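Local atomic coordinates of glycosyl hydrolase, family 38 (Enterococcus faecalis, PDB entry 5KBP), a protein that probably hydrolyses alpha-mannosidic linkages in carbohydrates, as a probable metal-binding glycosidase of the GH38 alpha-mannosidase family. Residues A[53-59]-A[86-92]; A[611-617]-A[636-642]. All blocks are in the same frame, centred on the assembly; numbering follows the deposited sequence.

Contact 1. Residues A[53-59]-A[86-92]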
# COMPACT_ATOMS: atom_id res chain seq x y z
N HIS A 53 16.94 5.48 -24.98
CA HIS A 53 15.73 4.68 -25.06
C HIS A 53 15.21 4.41 -23.65
O HIS A 53 15.89 3.75 -22.85
CB HIS A 53 15.99 3.38 -25.81
CG HIS A 53 14.75 2.64 -26.17
ND1 HIS A 53 14.33 1.51 -25.50
CD2 HIS A 53 13.83 2.86 -27.14
CE1 HIS A 53 13.21 1.07 -26.04
NE2 HIS A 53 12.88 1.87 -27.04
N LEU A 54 14.01 4.90 -23.36
CA LEU A 54 13.47 4.86 -22.00
C LEU A 54 12.73 3.55 -21.72
O LEU A 54 11.62 3.53 -21.21
CB LEU A 54 12.56 6.05 -21.77
CG LEU A 54 12.52 6.56 -20.32
CD1 LEU A 54 13.92 6.93 -19.85
CD2 LEU A 54 11.57 7.74 -20.19
N ASP A 55 13.37 2.43 -22.07
CA ASP A 55 12.95 1.09 -21.67
C ASP A 55 11.54 0.74 -22.16
O ASP A 55 10.88 -0.12 -21.58
CB ASP A 55 13.03 0.93 -20.15
CG ASP A 55 13.19 -0.52 -19.73
OD1 ASP A 55 13.65 -1.33 -20.56
OD2 ASP A 55 12.86 -0.85 -18.57
N GLY A 56 11.07 1.40 -23.22
CA GLY A 56 9.80 1.03 -23.82
C GLY A 56 8.56 1.27 -22.98
O GLY A 56 7.48 0.82 -23.36
N GLN A 57 8.68 1.98 -21.85
CA GLN A 57 7.57 2.19 -20.94
C GLN A 57 7.45 3.67 -20.61
O GLN A 57 8.45 4.32 -20.28
CB GLN A 57 7.76 1.37 -19.66
CG GLN A 57 9.18 1.39 -19.12
CD GLN A 57 9.32 0.67 -17.80
OE1 GLN A 57 8.39 0.65 -16.99
NE2 GLN A 57 10.48 0.07 -17.57
N THR A 58 6.23 4.20 -20.69
CA THR A 58 5.97 5.61 -20.43
C THR A 58 5.82 5.93 -18.95
O THR A 58 5.88 7.10 -18.58
CB THR A 58 4.71 6.07 -21.17
OG1 THR A 58 3.58 5.33 -20.69
CG2 THR A 58 4.85 5.84 -22.67
N ILE A 59 5.63 4.92 -18.09
CA ILE A 59 5.44 5.17 -16.67
C ILE A 59 6.70 5.75 -16.03
O ILE A 59 6.62 6.33 -14.94
CB ILE A 59 5.00 3.89 -15.94
CG1 ILE A 59 4.31 4.23 -14.62
CG2 ILE A 59 6.18 2.97 -15.70
CD1 ILE A 59 3.88 3.02 -13.82
N ILE A 86 10.41 7.33 -25.96
CA ILE A 86 9.43 6.84 -25.00
C ILE A 86 8.47 5.87 -25.69
O ILE A 86 8.31 5.88 -26.91
CB ILE A 86 8.64 7.99 -24.35
CG1 ILE A 86 7.81 8.73 -25.40
CG2 ILE A 86 9.59 8.95 -23.65
CD1 ILE A 86 6.84 9.74 -24.83
N GLY A 87 7.83 5.04 -24.88
CA GLY A 87 6.80 4.14 -25.35
C GLY A 87 7.35 2.93 -26.07
O GLY A 87 8.56 2.68 -26.08
N PRO A 88 6.47 2.16 -26.72
CA PRO A 88 5.05 2.48 -26.88
C PRO A 88 4.13 1.94 -25.78
O PRO A 88 2.92 2.12 -25.87
CB PRO A 88 4.71 1.80 -28.21
CG PRO A 88 5.58 0.58 -28.22
CD PRO A 88 6.84 0.94 -27.46
N PHE A 89 4.70 1.29 -24.77
CA PHE A 89 3.91 0.67 -23.71
C PHE A 89 3.85 1.59 -22.49
O PHE A 89 4.59 2.56 -22.37
CB PHE A 89 4.50 -0.69 -23.32
CG PHE A 89 4.47 -1.71 -24.42
CD1 PHE A 89 3.62 -1.57 -25.51
CD2 PHE A 89 5.28 -2.83 -24.36
CE1 PHE A 89 3.59 -2.51 -26.52
CE2 PHE A 89 5.26 -3.78 -25.36
CZ PHE A 89 4.42 -3.62 -26.44
N TYR A 90 2.93 1.25 -21.58
CA TYR A 90 2.88 1.93 -20.29
C TYR A 90 3.84 1.29 -19.31
O TYR A 90 4.59 1.99 -18.62
CB TYR A 90 1.44 1.91 -19.76
CG TYR A 90 1.27 2.51 -18.38
CD1 TYR A 90 1.36 3.89 -18.19
CD2 TYR A 90 1.00 1.72 -17.28
CE1 TYR A 90 1.19 4.45 -16.94
CE2 TYR A 90 0.83 2.26 -16.02
CZ TYR A 90 0.93 3.63 -15.86
OH TYR A 90 0.76 4.18 -14.61
N ILE A 91 3.85 -0.04 -19.23
CA ILE A 91 4.80 -0.79 -18.43
C ILE A 91 5.28 -1.98 -19.25
O ILE A 91 4.69 -2.33 -20.28
CB ILE A 91 4.19 -1.27 -17.09
CG1 ILE A 91 2.80 -1.87 -17.31
CG2 ILE A 91 4.12 -0.12 -16.10
CD1 ILE A 91 2.79 -3.37 -17.52
N LEU A 92 6.37 -2.59 -18.79
CA LEU A 92 6.88 -3.82 -19.39
C LEU A 92 6.32 -5.00 -18.60
O LEU A 92 6.74 -5.26 -17.47
CB LEU A 92 8.41 -3.83 -19.38
CG LEU A 92 9.12 -2.70 -20.12
CD1 LEU A 92 10.61 -2.99 -20.22
CD2 LEU A 92 8.50 -2.48 -21.50
O HOH W 1 10.35 0.72 -27.73
O HOH W 2 11.11 3.74 -24.84
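Two loops that each follow a short strand, 52-53 and 84-85, and each run toward a helix meet here in the buried interior of the GH38 N-terminal catalytic domain. The first makes a type I' beta turn from L54 to Q57, with D55 and G56 both at positive phi. G56, at a positive phi that glycine adopts easily, brings its CA to 3.1 Å from G87 O in a CA-H...O contact, and its O accepts from F89 N at 3.2 Å. The cis peptide bond before P88 bends the second loop between these two points. T58 N then donates to F89 O (2.9 Å) and I59 N to Y90 O (3.2 Å), so the start of helix 59-65 is tied to the second loop. Two waters on G87 O extend the polar seam, one to H53 NE2, the other to G56 N. Apolar contact closes the far end: I59 CB sits over the Y90 ring face, 4.2 Å from its centroid, and I59 CG2 is 3.7 Å from I91 CG2. Around this core, D55 and Q57 bind the backbone of W17, N106 of helix 100-117 hydrogen-bonds I91 O and, weakly, Y90 N, and L348 of helix 337-348 packs on both.

Contact 2. Residues A[611-617]-A[636-642]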
# COMPACT_ATOMS: atom_id res chain seq x y z
N MET A 611 -0.68 -35.62 6.52
CA MET A 611 0.48 -35.22 7.32
C MET A 611 1.61 -34.80 6.39
O MET A 611 2.12 -35.61 5.62
CB MET A 611 0.92 -36.37 8.23
CG MET A 611 -0.14 -36.81 9.21
SD MET A 611 -0.54 -35.56 10.45
CE MET A 611 1.02 -35.42 11.31
N LEU A 612 1.99 -33.53 6.48
CA LEU A 612 3.00 -32.98 5.59
C LEU A 612 4.24 -32.56 6.36
O LEU A 612 4.15 -32.16 7.53
CB LEU A 612 2.45 -31.77 4.81
CG LEU A 612 1.31 -32.04 3.84
CD1 LEU A 612 0.98 -30.79 3.04
CD2 LEU A 612 1.65 -33.20 2.92
N PRO A 613 5.42 -32.65 5.74
CA PRO A 613 6.62 -32.09 6.36
C PRO A 613 6.44 -30.60 6.63
O PRO A 613 5.89 -29.87 5.80
CB PRO A 613 7.71 -32.35 5.31
CG PRO A 613 7.21 -33.53 4.55
CD PRO A 613 5.72 -33.37 4.49
N VAL A 614 6.91 -30.16 7.79
CA VAL A 614 6.73 -28.76 8.19
C VAL A 614 7.45 -27.83 7.21
O VAL A 614 6.95 -26.75 6.89
CB VAL A 614 7.21 -28.55 9.63
CG1 VAL A 614 7.05 -27.09 10.05
CG2 VAL A 614 6.43 -29.46 10.57
N ALA A 615 8.61 -28.24 6.74
CA ALA A 615 9.41 -27.47 5.78
C ALA A 615 10.51 -28.39 5.26
O ALA A 615 10.46 -29.61 5.44
CB ALA A 615 9.98 -26.21 6.43
N ALA A 616 11.49 -27.80 4.59
CA ALA A 616 12.72 -28.53 4.31
C ALA A 616 13.60 -28.54 5.56
O ALA A 616 13.40 -27.76 6.50
CB ALA A 616 13.47 -27.90 3.13
N ASP A 617 14.58 -29.43 5.57
CA ASP A 617 15.46 -29.54 6.73
C ASP A 617 16.39 -28.33 6.79
O ASP A 617 16.39 -27.46 5.92
CB ASP A 617 16.24 -30.85 6.70
CG ASP A 617 16.92 -31.11 5.37
OD1 ASP A 617 17.48 -30.16 4.79
OD2 ASP A 617 16.90 -32.27 4.91
N GLN A 636 16.42 -32.07 1.92
CA GLN A 636 15.24 -32.90 1.79
C GLN A 636 14.14 -32.36 2.69
O GLN A 636 14.34 -31.44 3.49
CB GLN A 636 15.56 -34.36 2.16
CG GLN A 636 16.73 -34.94 1.40
CD GLN A 636 16.51 -34.94 -0.10
OE1 GLN A 636 15.39 -35.09 -0.58
NE2 GLN A 636 17.59 -34.78 -0.86
N ARG A 637 12.94 -32.93 2.53
CA ARG A 637 11.82 -32.53 3.37
C ARG A 637 12.08 -32.93 4.82
O ARG A 637 12.70 -33.96 5.10
CB ARG A 637 10.53 -33.17 2.87
CG ARG A 637 10.29 -33.00 1.38
CD ARG A 637 8.84 -33.27 1.02
NE ARG A 637 7.96 -32.22 1.53
CZ ARG A 637 6.65 -32.17 1.30
NH1 ARG A 637 6.06 -33.11 0.57
NH2 ARG A 637 5.92 -31.18 1.80
N SER A 638 11.61 -32.10 5.74
CA SER A 638 11.79 -32.39 7.16
C SER A 638 11.06 -33.67 7.54
O SER A 638 10.02 -34.01 6.97
CB SER A 638 11.28 -31.22 8.01
OG SER A 638 11.40 -31.51 9.39
N THR A 639 11.63 -34.39 8.50
CA THR A 639 10.98 -35.59 9.01
C THR A 639 9.89 -35.26 10.02
O THR A 639 9.05 -36.13 10.31
CB THR A 639 12.01 -36.52 9.65
OG1 THR A 639 12.68 -35.84 10.72
CG2 THR A 639 13.04 -36.97 8.61
N THR A 640 9.87 -34.04 10.56
CA THR A 640 8.82 -33.61 11.47
C THR A 640 7.55 -33.34 10.67
O THR A 640 7.56 -32.52 9.74
CB THR A 640 9.25 -32.37 12.24
OG1 THR A 640 10.48 -32.63 12.92
CG2 THR A 640 8.19 -31.98 13.26
N LEU A 641 6.46 -34.01 11.04
CA LEU A 641 5.21 -33.92 10.31
C LEU A 641 4.20 -33.06 11.08
O LEU A 641 4.25 -32.97 12.31
CB LEU A 641 4.62 -35.31 10.05
CG LEU A 641 5.57 -36.29 9.35
CD1 LEU A 641 4.87 -37.62 9.10
CD2 LEU A 641 6.10 -35.71 8.05
N ARG A 642 3.30 -32.43 10.33
CA ARG A 642 2.28 -31.54 10.86
C ARG A 642 0.99 -31.78 10.10
O ARG A 642 1.02 -31.96 8.87
CB ARG A 642 2.71 -30.07 10.74
CG ARG A 642 1.83 -29.08 11.49
CD ARG A 642 2.04 -27.67 10.97
NE ARG A 642 1.22 -26.69 11.68
CZ ARG A 642 1.70 -25.78 12.52
NH1 ARG A 642 3.00 -25.72 12.77
NH2 ARG A 642 0.88 -24.93 13.12
O HOH W 3 7.27 -29.02 3.60
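M611 starts the contact at the end of strand 601-613, its CE packed 3.8 Å from L641 CB. L612 follows with a hydrogen-bonded antiparallel pair: L612 N gives to R642 O at 3.0 Å and L612 O takes from R642 N at 2.9 Å. P613 has no NH to offer; its CG lies over a face of the R637 guanidinium, 3.4 Å from R637 NE, while a water joins P613 O to R637 NH2, which also forms a salt bridge with D564. V614 N reaches T640 O (3.1 Å). Beyond it the register slips by one, and A615 O receives S638 N (2.8 Å); S638 OG accepts from T640 N (3.2 Å), an ST turn. D617 grips Q636 twice, D617 N to Q636 O at 2.9 Å and Q636 N to D617 OD2 at 3.0 Å; that carboxylate pairs with R619. A short antiparallel ladder and, past the shift, a separate A616-R637 bridge form the base of a helix-bearing connection between neighbouring strands of the large C-terminal beta sheet.

In the fold
Contact 1 comes first along the chain and closes long before contact 2 opens. Their centres are 45 Å apart and their nearest atoms about 31 Å, so they do not touch, and they share no helix, strand or sheet. Contact 1 lies deep in the N-terminal domain, 20 Å from the centre of the chain; contact 2 is at the surface, 33 Å out, where strand 601-613 ends and its neighbour 641-653 begins in the nine-stranded antiparallel sheet. Each brings together backbone separated by a helix-containing excursion, two helices in contact 1 and helix 619-625 in contact 2. Together they sample two separate parts of the GH38 architecture, the alpha/beta N-terminal catalytic domain and the beta-rich C-terminal region.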